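Local coordinates for protein pyruvate kinase 1 (Trypanosoma brucei brucei, PDB 4KCT) that catalyses phosphoryl transfer from phosphoenolpyruvate to ADP, giving pyruvate and ATP, the last step of glycolysis, and also decarboxylates oxaloacetate, at residues D207-S212 against K232-I237; S212-A217 against D250-A255; I236-E241 against E254-I259. All coordinates share one frame; numbering follows the deposited sequence.

Contact 1 (D207-S212 against K232-I237); sequences DMIFAS and KDILII
Two donors grip the carbonyl oxygen of Asp207: the backbone N-H of Leu235, at 3.1 Å from N to O and lying in the carbonyl plane on a lone pair, and the amide of Gln431. The Leu235 bond opens the pairing of two neighbouring parallel strands of the TIM barrel, which helix 217-227 joins into a beta-alpha-beta unit. Farther along, the bonds line up almost with the C=O axes. Ile209, opposite Ile236, bonds to the residues before and after it, giving its N-H to Leu235 O (N to O 2.8 Å) and taking the N-H of Ile237 on its own oxygen. Ile237 O then receives Ala211 N at 2.9 Å, with a CA-H...O contact from Phe210 beside it. Met208, Phe210, Leu235 and Ile237 occupy one face of the sheet. On the other, Ile209 and Ile236 both pack on Leu227 of the connecting helix. Here Ile234 places CG2 anti to its backbone N, and the side chain crosses Ile209 obliquely, CG2 lying 3.8 Å from Ile209 CG1. Phe210 and Ile237 run side by side and point the same way; the ring lies oblique to its neighbour, bringing Phe210 CD1 to 3.6 Å from Ile237 CB.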
# COMPACT_ATOMS: atom_id res chain seq x y z
N ASP A 207 -6.60 23.84 35.42
CA ASP A 207 -7.08 23.53 34.08
C ASP A 207 -7.28 22.03 33.84
O ASP A 207 -8.06 21.63 32.96
CB ASP A 207 -6.12 24.12 33.06
CG ASP A 207 -5.89 25.61 33.28
OD1 ASP A 207 -6.90 26.34 33.23
OD2 ASP A 207 -4.76 26.01 33.70
N MET A 208 -6.51 21.20 34.54
CA MET A 208 -6.60 19.76 34.34
C MET A 208 -6.15 19.01 35.57
O MET A 208 -5.32 19.51 36.35
CB MET A 208 -5.74 19.35 33.11
CG MET A 208 -4.26 19.71 33.26
SD MET A 208 -3.34 19.67 31.69
CE MET A 208 -3.98 21.17 30.87
N ILE A 209 -6.67 17.80 35.72
CA ILE A 209 -6.21 16.88 36.74
C ILE A 209 -5.47 15.74 36.05
O ILE A 209 -5.95 15.19 35.07
CB ILE A 209 -7.42 16.23 37.45
CG1 ILE A 209 -8.41 17.31 37.93
CG2 ILE A 209 -6.95 15.33 38.60
CD1 ILE A 209 -7.82 18.32 38.90
N PHE A 210 -4.28 15.41 36.55
CA PHE A 210 -3.63 14.17 36.19
C PHE A 210 -3.98 13.16 37.27
O PHE A 210 -3.46 13.23 38.39
CB PHE A 210 -2.09 14.35 36.16
CG PHE A 210 -1.59 15.36 35.15
CD1 PHE A 210 -2.40 15.81 34.11
CD2 PHE A 210 -0.27 15.79 35.20
CE1 PHE A 210 -1.91 16.71 33.16
CE2 PHE A 210 0.24 16.63 34.22
CZ PHE A 210 -0.58 17.11 33.21
N ALA A 211 -4.91 12.25 36.97
CA ALA A 211 -5.52 11.40 37.99
C ALA A 211 -4.73 10.10 38.10
O ALA A 211 -4.61 9.36 37.12
CB ALA A 211 -6.98 11.09 37.62
N SER A 212 -4.18 9.86 39.28
CA SER A 212 -3.27 8.74 39.50
C SER A 212 -3.95 7.39 39.52
O SER A 212 -5.12 7.25 40.00
CB SER A 212 -2.47 8.94 40.79
OG SER A 212 -1.53 9.99 40.63
N LYS A 232 -16.73 20.84 36.12
CA LYS A 232 -17.15 20.04 34.95
C LYS A 232 -16.35 20.36 33.65
O LYS A 232 -16.35 19.57 32.73
CB LYS A 232 -18.64 20.21 34.68
CG LYS A 232 -19.01 21.56 34.09
CD LYS A 232 -20.50 21.61 33.73
CE LYS A 232 -20.99 23.05 33.64
NZ LYS A 232 -20.07 23.87 32.80
N ASP A 233 -15.68 21.51 33.59
CA ASP A 233 -14.89 21.86 32.41
C ASP A 233 -13.39 21.57 32.57
O ASP A 233 -12.58 21.93 31.69
CB ASP A 233 -15.10 23.33 32.06
CG ASP A 233 -16.52 23.62 31.52
OD1 ASP A 233 -17.13 22.73 30.86
OD2 ASP A 233 -16.98 24.75 31.70
N ILE A 234 -13.00 21.01 33.71
CA ILE A 234 -11.59 20.72 33.97
C ILE A 234 -11.26 19.39 33.28
O ILE A 234 -12.06 18.47 33.34
CB ILE A 234 -11.32 20.61 35.48
CG1 ILE A 234 -11.58 21.97 36.16
CG2 ILE A 234 -9.89 20.11 35.75
CD1 ILE A 234 -11.57 21.91 37.69
N LEU A 235 -10.15 19.32 32.54
CA LEU A 235 -9.82 18.07 31.84
C LEU A 235 -9.42 17.00 32.84
O LEU A 235 -8.68 17.28 33.79
CB LEU A 235 -8.66 18.27 30.87
CG LEU A 235 -8.77 19.39 29.85
CD1 LEU A 235 -7.53 19.30 28.95
CD2 LEU A 235 -10.05 19.27 29.05
N ILE A 236 -9.81 15.76 32.59
CA ILE A 236 -9.24 14.63 33.32
C ILE A 236 -8.26 13.86 32.44
O ILE A 236 -8.63 13.36 31.38
CB ILE A 236 -10.32 13.68 33.85
CG1 ILE A 236 -11.20 14.42 34.86
CG2 ILE A 236 -9.67 12.44 34.48
CD1 ILE A 236 -12.39 13.61 35.35
N ILE A 237 -6.98 13.90 32.81
CA ILE A 237 -5.95 13.15 32.12
C ILE A 237 -5.68 11.91 32.98
O ILE A 237 -5.17 12.03 34.11
CB ILE A 237 -4.64 13.97 31.98
CG1 ILE A 237 -4.89 15.32 31.27
CG2 ILE A 237 -3.56 13.17 31.22
CD1 ILE A 237 -5.65 15.20 29.97

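Contact 2 (S212-A217 against D250-A255); sequences SFIRTA and DSIIEA
The guanidinium of Arg215 meets its partner at the edge, almost exactly in plane: its NE-H points at Phe213 O, 2.8 Å from NE, along a nearly straight line (N-H...O 176°). Leu187 O takes a further bond from NH2, and Pro88 touches the side chains of both Arg215 and Phe213. Residues 212-217 lead into helix 217-227, whose N-cap is Thr216, with OG1 bonded to the N-H of Gln219. Across from this loop stands helix 249-255, and no direct hydrogen bond joins segments 212-217 and 250-255. Ile252 instead reaches over with its long branch, CG1 anti to the carbonyl carbon, so that CG1 rests 3.6 Å from Thr216 C and the terminal CD1 lies 3.7 Å from Arg215 O, an oxygen held by Asn248 ND2. Its short branch, CG2, meets Ile214 CG2 at 3.9 Å as the two side chains cross obliquely. Ala217 lies close against the helix, its CB 3.5 Å from Ser251 O and 4.1 Å from Ala255 CB. One water links the two segments: it accepts the N-H of Ala217 and bonds Ser251 OG, which is also held by Asn248. This is neighbour packing in the outer layer of a TIM barrel, where the loop after strand 208-211 and the start of its helix lean on helix 249-255, the second of two short helices between strands 235-240 and 258-262.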
# COMPACT_ATOMS: atom_id res chain seq x y z
N SER A 212 -4.18 9.86 39.28
CA SER A 212 -3.27 8.74 39.50
C SER A 212 -3.95 7.39 39.52
O SER A 212 -5.12 7.25 40.00
CB SER A 212 -2.47 8.94 40.79
OG SER A 212 -1.53 9.99 40.63
N PHE A 213 -3.23 6.40 39.00
CA PHE A 213 -3.62 4.98 39.12
C PHE A 213 -5.04 4.69 38.66
O PHE A 213 -5.77 3.93 39.31
CB PHE A 213 -3.41 4.47 40.56
CG PHE A 213 -2.22 3.58 40.71
CD1 PHE A 213 -2.30 2.23 40.36
CD2 PHE A 213 -0.96 4.13 41.00
CE1 PHE A 213 -1.16 1.41 40.40
CE2 PHE A 213 0.18 3.32 41.05
CZ PHE A 213 0.08 1.96 40.71
N ILE A 214 -5.39 5.18 37.48
CA ILE A 214 -6.71 4.88 36.93
C ILE A 214 -6.74 3.43 36.40
O ILE A 214 -5.93 3.04 35.54
CB ILE A 214 -7.09 5.89 35.81
CG1 ILE A 214 -7.27 7.30 36.42
CG2 ILE A 214 -8.35 5.44 35.07
CD1 ILE A 214 -8.39 7.42 37.46
N ARG A 215 -7.65 2.63 36.95
CA ARG A 215 -7.68 1.22 36.60
C ARG A 215 -8.84 0.87 35.69
O ARG A 215 -8.77 -0.12 34.97
CB ARG A 215 -7.66 0.35 37.86
CG ARG A 215 -6.36 0.47 38.65
CD ARG A 215 -6.62 0.46 40.16
NE ARG A 215 -6.88 1.79 40.72
CZ ARG A 215 -7.62 2.01 41.81
NH1 ARG A 215 -7.79 3.24 42.29
NH2 ARG A 215 -8.16 0.97 42.44
N THR A 216 -9.91 1.68 35.73
CA THR A 216 -11.14 1.41 34.97
C THR A 216 -11.76 2.72 34.53
O THR A 216 -11.53 3.77 35.14
CB THR A 216 -12.22 0.69 35.85
OG1 THR A 216 -12.61 1.55 36.91
CG2 THR A 216 -11.69 -0.62 36.44
N ALA A 217 -12.69 2.62 33.58
CA ALA A 217 -13.52 3.76 33.19
C ALA A 217 -14.39 4.25 34.35
O ALA A 217 -14.66 5.44 34.46
CB ALA A 217 -14.39 3.40 31.99
N ASP A 250 -8.98 1.09 26.32
CA ASP A 250 -10.00 1.61 25.40
C ASP A 250 -11.12 2.36 26.14
O ASP A 250 -11.53 3.45 25.75
CB ASP A 250 -10.64 0.46 24.59
CG ASP A 250 -9.68 -0.15 23.58
OD1 ASP A 250 -8.66 0.50 23.24
OD2 ASP A 250 -9.98 -1.25 23.06
N SER A 251 -11.68 1.72 27.16
CA SER A 251 -12.77 2.34 27.91
C SER A 251 -12.27 3.51 28.76
O SER A 251 -13.00 4.49 28.97
CB SER A 251 -13.49 1.30 28.79
OG SER A 251 -12.60 0.78 29.77
N ILE A 252 -11.04 3.43 29.25
CA ILE A 252 -10.46 4.57 29.95
C ILE A 252 -10.27 5.79 29.03
O ILE A 252 -10.64 6.91 29.39
CB ILE A 252 -9.15 4.19 30.66
CG1 ILE A 252 -9.46 3.22 31.81
CG2 ILE A 252 -8.42 5.45 31.20
CD1 ILE A 252 -8.23 2.46 32.31
N ILE A 253 -9.77 5.56 27.82
CA ILE A 253 -9.57 6.65 26.87
C ILE A 253 -10.93 7.26 26.57
O ILE A 253 -11.10 8.47 26.62
CB ILE A 253 -8.97 6.14 25.55
CG1 ILE A 253 -7.47 5.88 25.71
CG2 ILE A 253 -9.24 7.13 24.44
CD1 ILE A 253 -6.83 5.15 24.53
N GLU A 254 -11.93 6.40 26.37
CA GLU A 254 -13.28 6.86 26.11
C GLU A 254 -13.81 7.81 27.21
O GLU A 254 -14.43 8.83 26.91
CB GLU A 254 -14.23 5.66 25.95
CG GLU A 254 -15.69 6.04 26.02
CD GLU A 254 -16.26 6.35 24.66
OE1 GLU A 254 -16.13 5.51 23.75
OE2 GLU A 254 -16.80 7.47 24.49
N ALA A 255 -13.60 7.45 28.48
CA ALA A 255 -14.11 8.25 29.60
C ALA A 255 -13.30 9.52 29.88
O ALA A 255 -13.76 10.42 30.60
CB ALA A 255 -14.21 7.39 30.87
O HOH W 1 -13.02 -0.06 32.28

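Contact 3 (I236-E241 against E254-I259). With MG (magnesium ion), chain C; PYR (pyruvic acid), chain E.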
# COMPACT_ATOMS: atom_id res chain seq x y z
N ILE A 236 -9.81 15.76 32.59
CA ILE A 236 -9.24 14.63 33.32
C ILE A 236 -8.26 13.86 32.44
O ILE A 236 -8.63 13.36 31.38
CB ILE A 236 -10.32 13.68 33.85
CG1 ILE A 236 -11.20 14.42 34.86
CG2 ILE A 236 -9.67 12.44 34.48
CD1 ILE A 236 -12.39 13.61 35.35
N ILE A 237 -6.98 13.90 32.81
CA ILE A 237 -5.95 13.15 32.12
C ILE A 237 -5.68 11.91 32.98
O ILE A 237 -5.17 12.03 34.11
CB ILE A 237 -4.64 13.97 31.98
CG1 ILE A 237 -4.89 15.32 31.27
CG2 ILE A 237 -3.56 13.17 31.22
CD1 ILE A 237 -5.65 15.20 29.97
N SER A 238 -6.06 10.73 32.48
CA SER A 238 -5.94 9.53 33.31
C SER A 238 -4.53 9.00 33.23
O SER A 238 -3.99 8.84 32.13
CB SER A 238 -6.95 8.47 32.84
OG SER A 238 -8.27 8.90 33.14
N LYS A 239 -3.92 8.73 34.39
CA LYS A 239 -2.56 8.18 34.40
C LYS A 239 -2.63 6.67 34.42
O LYS A 239 -3.32 6.08 35.25
CB LYS A 239 -1.76 8.69 35.59
CG LYS A 239 -1.72 10.22 35.65
CD LYS A 239 -1.14 10.72 36.99
CE LYS A 239 0.16 10.03 37.34
NZ LYS A 239 0.64 10.51 38.68
N ILE A 240 -2.03 6.07 33.42
CA ILE A 240 -1.98 4.62 33.32
C ILE A 240 -0.71 4.12 34.02
O ILE A 240 0.42 4.39 33.56
CB ILE A 240 -1.95 4.20 31.83
CG1 ILE A 240 -3.14 4.79 31.10
CG2 ILE A 240 -1.86 2.66 31.68
CD1 ILE A 240 -4.49 4.34 31.65
N GLU A 241 -0.88 3.38 35.12
CA GLU A 241 0.24 3.09 36.00
C GLU A 241 0.38 1.61 36.34
O GLU A 241 1.24 1.26 37.14
CB GLU A 241 0.13 3.90 37.31
CG GLU A 241 -0.23 5.35 37.13
CD GLU A 241 0.32 6.23 38.24
OE1 GLU A 241 1.57 6.34 38.35
OE2 GLU A 241 -0.47 6.93 38.88
N GLU A 254 -11.93 6.40 26.37
CA GLU A 254 -13.28 6.86 26.11
C GLU A 254 -13.81 7.81 27.21
O GLU A 254 -14.43 8.83 26.91
CB GLU A 254 -14.23 5.66 25.95
CG GLU A 254 -15.69 6.04 26.02
CD GLU A 254 -16.26 6.35 24.66
OE1 GLU A 254 -16.13 5.51 23.75
OE2 GLU A 254 -16.80 7.47 24.49
N ALA A 255 -13.60 7.45 28.48
CA ALA A 255 -14.11 8.25 29.60
C ALA A 255 -13.30 9.52 29.88
O ALA A 255 -13.76 10.42 30.60
CB ALA A 255 -14.21 7.39 30.87
N SER A 256 -12.05 9.56 29.38
CA SER A 256 -11.08 10.58 29.81
C SER A 256 -11.01 11.69 28.78
O SER A 256 -11.44 11.51 27.65
CB SER A 256 -9.68 9.94 29.98
OG SER A 256 -9.72 8.87 30.91
N ASN A 257 -10.38 12.80 29.15
CA ASN A 257 -10.06 13.83 28.17
C ASN A 257 -8.68 13.58 27.54
O ASN A 257 -8.35 14.15 26.52
CB ASN A 257 -10.08 15.22 28.82
CG ASN A 257 -11.47 15.57 29.39
OD1 ASN A 257 -11.73 15.36 30.57
ND2 ASN A 257 -12.40 15.85 28.51
N GLY A 258 -7.88 12.75 28.18
CA GLY A 258 -6.49 12.52 27.74
C GLY A 258 -5.84 11.48 28.63
O GLY A 258 -6.46 10.98 29.58
N ILE A 259 -4.61 11.08 28.28
CA ILE A 259 -3.95 9.97 28.96
C ILE A 259 -2.51 10.38 29.29
O ILE A 259 -1.89 11.07 28.52
CB ILE A 259 -3.91 8.73 28.05
CG1 ILE A 259 -5.33 8.25 27.73
CG2 ILE A 259 -3.03 7.63 28.67
CD1 ILE A 259 -6.06 7.70 28.98
MG MG C . 2.94 7.38 39.34
C PYR E . 4.77 7.90 37.33
O PYR E . 5.57 7.88 36.35
OXT PYR E . 4.52 6.85 37.97
CA PYR E . 4.00 9.15 37.63
O3 PYR E . 3.23 9.20 38.61
CB PYR E . 4.09 10.32 36.68
O HOH W 2 1.12 7.76 40.70
O HOH W 3 4.10 8.23 40.91
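Strands 235-240 and 258-262, adjacent and parallel in the TIM barrel, pair here just after helix 249-255 ends, and the side chains of the turn between helix and strand help to fix the join. Asn257 has CG anti to its carbonyl carbon and its amide turned (chi2 94°) so that OD1 takes the N-H of Ile236 at 2.8 Å from N. The bond is almost straight (177°), although the donor stands above the amide plane; Arg224 holds the same oxygen. In return, Ile236 O accepts Asn257 N at 2.9 Å and, weakly, Gly258 N. Ser238 and Ser256 both set OG anti to the carbonyl carbon, and the hydroxyls meet tip to tip: Ser238 OG donates to Ser256 OG at 2.7 Å, which in turn bonds Ile252 O of the helix. On the face of Ser238, Ile240 and Ile259 cross obliquely, with Ile240 CG1 3.7 Å from Ile259 CG2. On the opposite face, Ile237 folds back over the glycine, its CD1 3.6 Å from Gly258 CA. Beyond this pairing, the strand's C-terminal end enters the active site. Lys239, extended at first and then bent at chi3 (50°), brings NZ to within 2.9 Å of the pyruvate keto oxygen O3, while Asp84 and Ser212 OG also hold NZ. These positive charges, lysine and magnesium, would be expected to polarise the keto group. Magnesium is chelated by pyruvate OXT and O3 and bound by two waters, Asp265 and Glu241. The extended Glu241 divides its carboxylate: OE2 accepts hydrogen bonds from the N-H of Phe213 and from one metal-bound water, whereas OE1 binds the ion directly at 2.0 Å.

How the contacts relate
All three contacts lie in the TIM barrel, among three successive parallel strands and the outer layer around them. Contacts 1 and 3, with centres 8 Å apart, lie along the two edges of strand 235-240, pairing it with 208-211 and with 258-262, and share Ile236 and Ile237. Contact 2 lies about 6 Å from contact 3 and 13 Å from contact 1, centre to centre; it begins at Ser212, which it shares with contact 1, and has Glu254 and Ala255 in common with contact 3. Along the chain, contacts 1 and 2 interleave. The sheet continues between contacts through Ala211 O and Lys239 N, while the loop of contact 2 supports Glu241, which binds the magnesium.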